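Local coordinates for protein ornithine carbamoyltransferase (Gloeobacter violaceus, PDB 3GD5) that probably catalyses the reversible transfer of the carbamoyl group from carbamoyl phosphate to ornithine, giving citrulline and phosphate in arginine biosynthesis, at residues A[93-104]-A[116-126]. Sequence-based numbering, arbitrary orientation.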
loop_
_atom_site.group_PDB
_atom_site.type_symbol
_atom_site.label_atom_id
_atom_site.label_comp_id
_atom_site.label_asym_id
_atom_site.label_seq_id
_atom_site.Cartn_x
_atom_site.Cartn_y
_atom_site.Cartn_z
ATOM N N VAL A 93 -22.327 11.730 -4.575
ATOM C CA VAL A 93 -22.043 13.033 -5.169
ATOM C C VAL A 93 -23.113 14.092 -4.918
ATOM O O VAL A 93 -22.793 15.272 -4.760
ATOM C CB VAL A 93 -21.816 12.925 -6.701
ATOM C CG1 VAL A 93 -20.676 11.957 -6.990
ATOM C CG2 VAL A 93 -23.083 12.473 -7.387
ATOM N N ARG A 94 -24.379 13.685 -4.882
ATOM C CA ARG A 94 -25.439 14.650 -4.654
ATOM C C ARG A 94 -25.302 15.320 -3.290
ATOM O O ARG A 94 -25.696 16.471 -3.117
ATOM C CB ARG A 94 -26.815 13.995 -4.809
ATOM C CG ARG A 94 -27.101 12.795 -3.917
ATOM C CD ARG A 94 -28.528 12.322 -4.180
ATOM N NE ARG A 94 -28.999 11.318 -3.229
ATOM C CZ ARG A 94 -28.709 10.021 -3.285
ATOM N NH1 ARG A 94 -27.937 9.542 -4.255
ATOM N NH2 ARG A 94 -29.201 9.196 -2.367
ATOM N N ASP A 95 -24.740 14.610 -2.316
ATOM C CA ASP A 95 -24.558 15.206 -0.993
ATOM C C ASP A 95 -23.340 16.118 -1.022
ATOM O O ASP A 95 -23.405 17.269 -0.588
ATOM C CB ASP A 95 -24.373 14.130 0.080
ATOM C CG ASP A 95 -25.659 13.365 0.372
ATOM O OD1 ASP A 95 -26.720 13.731 -0.171
ATOM O OD2 ASP A 95 -25.613 12.399 1.154
ATOM N N THR A 96 -22.230 15.612 -1.551
ATOM C CA THR A 96 -21.024 16.417 -1.615
ATOM C C THR A 96 -21.187 17.637 -2.526
ATOM O O THR A 96 -20.638 18.697 -2.241
ATOM C CB THR A 96 -19.792 15.562 -2.037
ATOM O OG1 THR A 96 -18.905 16.344 -2.850
ATOM C CG2 THR A 96 -20.225 14.322 -2.774
ATOM N N ALA A 97 -21.968 17.510 -3.596
ATOM C CA ALA A 97 -22.172 18.642 -4.503
ATOM C C ALA A 97 -22.982 19.740 -3.813
ATOM O O ALA A 97 -22.653 20.930 -3.898
ATOM C CB ALA A 97 -22.887 18.189 -5.768
ATOM N N ARG A 98 -24.037 19.334 -3.121
ATOM C CA ARG A 98 -24.892 20.282 -2.422
ATOM C C ARG A 98 -24.158 21.045 -1.331
ATOM O O ARG A 98 -24.388 22.241 -1.148
ATOM C CB ARG A 98 -26.117 19.563 -1.855
ATOM C CG ARG A 98 -27.213 19.378 -2.896
ATOM C CD ARG A 98 -28.429 18.674 -2.337
ATOM N NE ARG A 98 -28.128 17.294 -1.970
ATOM C CZ ARG A 98 -29.046 16.380 -1.675
ATOM N NH1 ARG A 98 -30.338 16.694 -1.703
ATOM N NH2 ARG A 98 -28.674 15.151 -1.347
ATOM N N VAL A 99 -23.269 20.365 -0.611
ATOM C CA VAL A 99 -22.502 21.022 0.441
ATOM C C VAL A 99 -21.482 21.979 -0.178
ATOM O O VAL A 99 -21.323 23.114 0.277
ATOM C CB VAL A 99 -21.775 19.980 1.338
ATOM C CG1 VAL A 99 -20.776 20.666 2.249
ATOM C CG2 VAL A 99 -22.796 19.223 2.179
ATOM N N LEU A 100 -20.798 21.523 -1.222
ATOM C CA LEU A 100 -19.796 22.333 -1.905
ATOM C C LEU A 100 -20.438 23.598 -2.472
ATOM O O LEU A 100 -19.839 24.685 -2.466
ATOM C CB LEU A 100 -19.158 21.522 -3.032
ATOM C CG LEU A 100 -17.689 21.100 -2.927
ATOM C CD1 LEU A 100 -17.364 20.619 -1.536
ATOM C CD2 LEU A 100 -17.410 20.015 -3.953
ATOM N N GLY A 101 -21.666 23.452 -2.952
ATOM C CA GLY A 101 -22.379 24.585 -3.507
ATOM C C GLY A 101 -22.643 25.652 -2.460
ATOM O O GLY A 101 -22.920 26.798 -2.805
ATOM N N ARG A 102 -22.557 25.286 -1.183
ATOM C CA ARG A 102 -22.785 26.253 -0.104
ATOM C C ARG A 102 -21.498 26.948 0.329
ATOM O O ARG A 102 -21.550 27.927 1.076
ATOM C CB ARG A 102 -23.386 25.576 1.141
ATOM C CG ARG A 102 -24.736 24.909 0.951
ATOM C CD ARG A 102 -25.784 25.874 0.419
ATOM N NE ARG A 102 -27.100 25.246 0.390
ATOM C CZ ARG A 102 -28.027 25.399 1.328
ATOM N NH1 ARG A 102 -27.791 26.172 2.380
ATOM N NH2 ARG A 102 -29.186 24.765 1.223
ATOM N N TYR A 103 -20.348 26.447 -0.126
ATOM C CA TYR A 103 -19.069 27.035 0.271
ATOM C C TYR A 103 -18.313 27.794 -0.819
ATOM O O TYR A 103 -17.799 28.886 -0.574
ATOM C CB TYR A 103 -18.125 25.963 0.839
ATOM C CG TYR A 103 -18.648 25.154 2.009
ATOM C CD1 TYR A 103 -19.390 25.750 3.040
ATOM C CD2 TYR A 103 -18.360 23.791 2.110
ATOM C CE1 TYR A 103 -19.825 24.998 4.151
ATOM C CE2 TYR A 103 -18.786 23.036 3.204
ATOM C CZ TYR A 103 -19.515 23.640 4.223
ATOM O OH TYR A 103 -19.898 22.877 5.312
ATOM N N VAL A 104 -18.214 27.211 -2.009
ATOM C CA VAL A 104 -17.493 27.852 -3.099
ATOM C C VAL A 104 -18.422 28.431 -4.171
ATOM O O VAL A 104 -19.634 28.242 -4.124
ATOM C CB VAL A 104 -16.482 26.863 -3.760
ATOM C CG1 VAL A 104 -15.497 26.352 -2.713
ATOM C CG2 VAL A 104 -17.211 25.707 -4.395
ATOM N N GLU A 116 -20.981 11.389 -14.476
ATOM C CA GLU A 116 -20.700 11.799 -13.102
ATOM C C GLU A 116 -20.495 13.313 -13.045
ATOM O O GLU A 116 -20.898 13.968 -12.086
ATOM C CB GLU A 116 -19.454 11.091 -12.565
ATOM C CG GLU A 116 -19.043 11.585 -11.177
ATOM C CD GLU A 116 -18.019 10.691 -10.503
ATOM O OE1 GLU A 116 -16.962 10.421 -11.108
ATOM O OE2 GLU A 116 -18.273 10.263 -9.357
ATOM N N LEU A 117 -19.868 13.858 -14.084
ATOM C CA LEU A 117 -19.620 15.294 -14.170
ATOM C C LEU A 117 -20.954 16.025 -14.169
ATOM O O LEU A 117 -21.097 17.096 -13.580
ATOM C CB LEU A 117 -18.867 15.632 -15.465
ATOM C CG LEU A 117 -18.618 17.122 -15.710
ATOM C CD1 LEU A 117 -17.708 17.640 -14.604
ATOM C CD2 LEU A 117 -17.984 17.353 -17.088
ATOM N N GLU A 118 -21.930 15.431 -14.839
ATOM C CA GLU A 118 -23.258 16.013 -14.944
ATOM C C GLU A 118 -23.982 15.963 -13.599
ATOM O O GLU A 118 -24.760 16.862 -13.273
ATOM C CB GLU A 118 -24.029 15.281 -16.049
ATOM C CG GLU A 118 -23.265 15.315 -17.378
ATOM C CD GLU A 118 -23.858 14.424 -18.459
ATOM O OE1 GLU A 118 -24.184 13.254 -18.158
ATOM O OE2 GLU A 118 -23.977 14.890 -19.614
ATOM N N GLU A 119 -23.705 14.918 -12.820
ATOM C CA GLU A 119 -24.287 14.754 -11.487
ATOM C C GLU A 119 -23.947 16.000 -10.668
ATOM O O GLU A 119 -24.821 16.630 -10.064
ATOM C CB GLU A 119 -23.677 13.530 -10.794
ATOM C CG GLU A 119 -24.550 12.297 -10.716
ATOM C CD GLU A 119 -25.634 12.417 -9.660
ATOM O OE1 GLU A 119 -26.526 13.273 -9.820
ATOM O OE2 GLU A 119 -25.596 11.656 -8.669
ATOM N N TYR A 120 -22.661 16.342 -10.650
ATOM C CA TYR A 120 -22.196 17.507 -9.915
ATOM C C TYR A 120 -22.887 18.785 -10.365
ATOM O O TYR A 120 -23.404 19.537 -9.546
ATOM C CB TYR A 120 -20.686 17.687 -10.085
ATOM C CG TYR A 120 -19.847 16.817 -9.188
ATOM C CD1 TYR A 120 -19.453 15.544 -9.587
ATOM C CD2 TYR A 120 -19.438 17.274 -7.934
ATOM C CE1 TYR A 120 -18.670 14.747 -8.760
ATOM C CE2 TYR A 120 -18.660 16.490 -7.103
ATOM C CZ TYR A 120 -18.277 15.229 -7.520
ATOM O OH TYR A 120 -17.496 14.450 -6.703
ATOM N N ALA A 121 -22.879 19.033 -11.671
ATOM C CA ALA A 121 -23.493 20.237 -12.215
ATOM C C ALA A 121 -24.954 20.310 -11.802
ATOM O O ALA A 121 -25.474 21.375 -11.472
ATOM C CB ALA A 121 -23.382 20.242 -13.740
ATOM N N HIS A 122 -25.604 19.157 -11.813
ATOM C CA HIS A 122 -27.009 19.060 -11.464
ATOM C C HIS A 122 -27.316 19.469 -10.018
ATOM O O HIS A 122 -28.256 20.223 -9.766
ATOM C CB HIS A 122 -27.475 17.626 -11.713
ATOM C CG HIS A 122 -28.955 17.443 -11.615
ATOM N ND1 HIS A 122 -29.671 17.760 -10.481
ATOM C CD2 HIS A 122 -29.854 16.965 -12.508
ATOM C CE1 HIS A 122 -30.948 17.483 -10.679
ATOM N NE2 HIS A 122 -31.085 16.999 -11.900
ATOM N N TYR A 123 -26.509 18.985 -9.078
ATOM C CA TYR A 123 -26.714 19.258 -7.657
ATOM C C TYR A 123 -25.962 20.434 -7.028
ATOM O O TYR A 123 -26.423 20.997 -6.041
ATOM C CB TYR A 123 -26.396 17.993 -6.856
ATOM C CG TYR A 123 -27.443 16.921 -6.972
ATOM C CD1 TYR A 123 -28.670 17.061 -6.337
ATOM C CD2 TYR A 123 -27.216 15.773 -7.723
ATOM C CE1 TYR A 123 -29.648 16.081 -6.442
ATOM C CE2 TYR A 123 -28.188 14.785 -7.837
ATOM C CZ TYR A 123 -29.402 14.949 -7.191
ATOM O OH TYR A 123 -30.373 13.983 -7.284
ATOM N N ALA A 124 -24.810 20.792 -7.589
ATOM C CA ALA A 124 -23.993 21.876 -7.051
ATOM C C ALA A 124 -24.700 23.224 -6.949
ATOM O O ALA A 124 -24.528 23.949 -5.965
ATOM C CB ALA A 124 -22.716 22.023 -7.878
ATOM N N GLY A 125 -25.484 23.572 -7.964
ATOM C CA GLY A 125 -26.172 24.847 -7.926
ATOM C C GLY A 125 -25.217 25.977 -8.249
ATOM O O GLY A 125 -25.551 27.149 -8.094
ATOM N N ILE A 126 -24.013 25.620 -8.695
ATOM C CA ILE A 126 -23.006 26.609 -9.064
ATOM C C ILE A 126 -22.341 26.175 -10.368
ATOM O O ILE A 126 -22.335 24.989 -10.712
ATOM C CB ILE A 126 -21.921 26.801 -7.949
ATOM C CG1 ILE A 126 -21.447 25.448 -7.413
ATOM C CG2 ILE A 126 -22.473 27.674 -6.823
ATOM C CD1 ILE A 126 -20.252 25.551 -6.464
#
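A97 is the small knob at the middle of this helix pair: its CB sits 3.7 Å from CB of Y123 and also faces the Y120 ring and A124. With alanines at A97 and A124 the backbones come close, the axes of 93-100 and 116-124 passing 7.9 Å apart at -47°. One turn on, G101 has no side chain to strike A124 O, which lies 3.3 Å from its CA in a CA-H...O contact. On one flank the Y123 ring, swung beside its own backbone N (chi1 -74°), slides under R94, whose CB stands 3.4 Å from the ring centroid as a CH-pi contact; H122 backs the opposite face. Were Y123 replaced by an alanine, the R94 methylene would probably lose its aromatic floor and a gap would open under it. On the other flank V93 sets its CB over the rim of one face of the Y120 ring, with CG1 3.9 Å from CE1, E116 and E119 bordering V93. I126 closes the far end, its CD1 3.7 Å from V104 CG2. Y120 and I126 also reach strand 106-110, so the pair packs against the parallel sheet, helix 114-124 being the beta-alpha-beta crossover between strands 106-110 and 128-130 of the carbamoyl phosphate-binding domain.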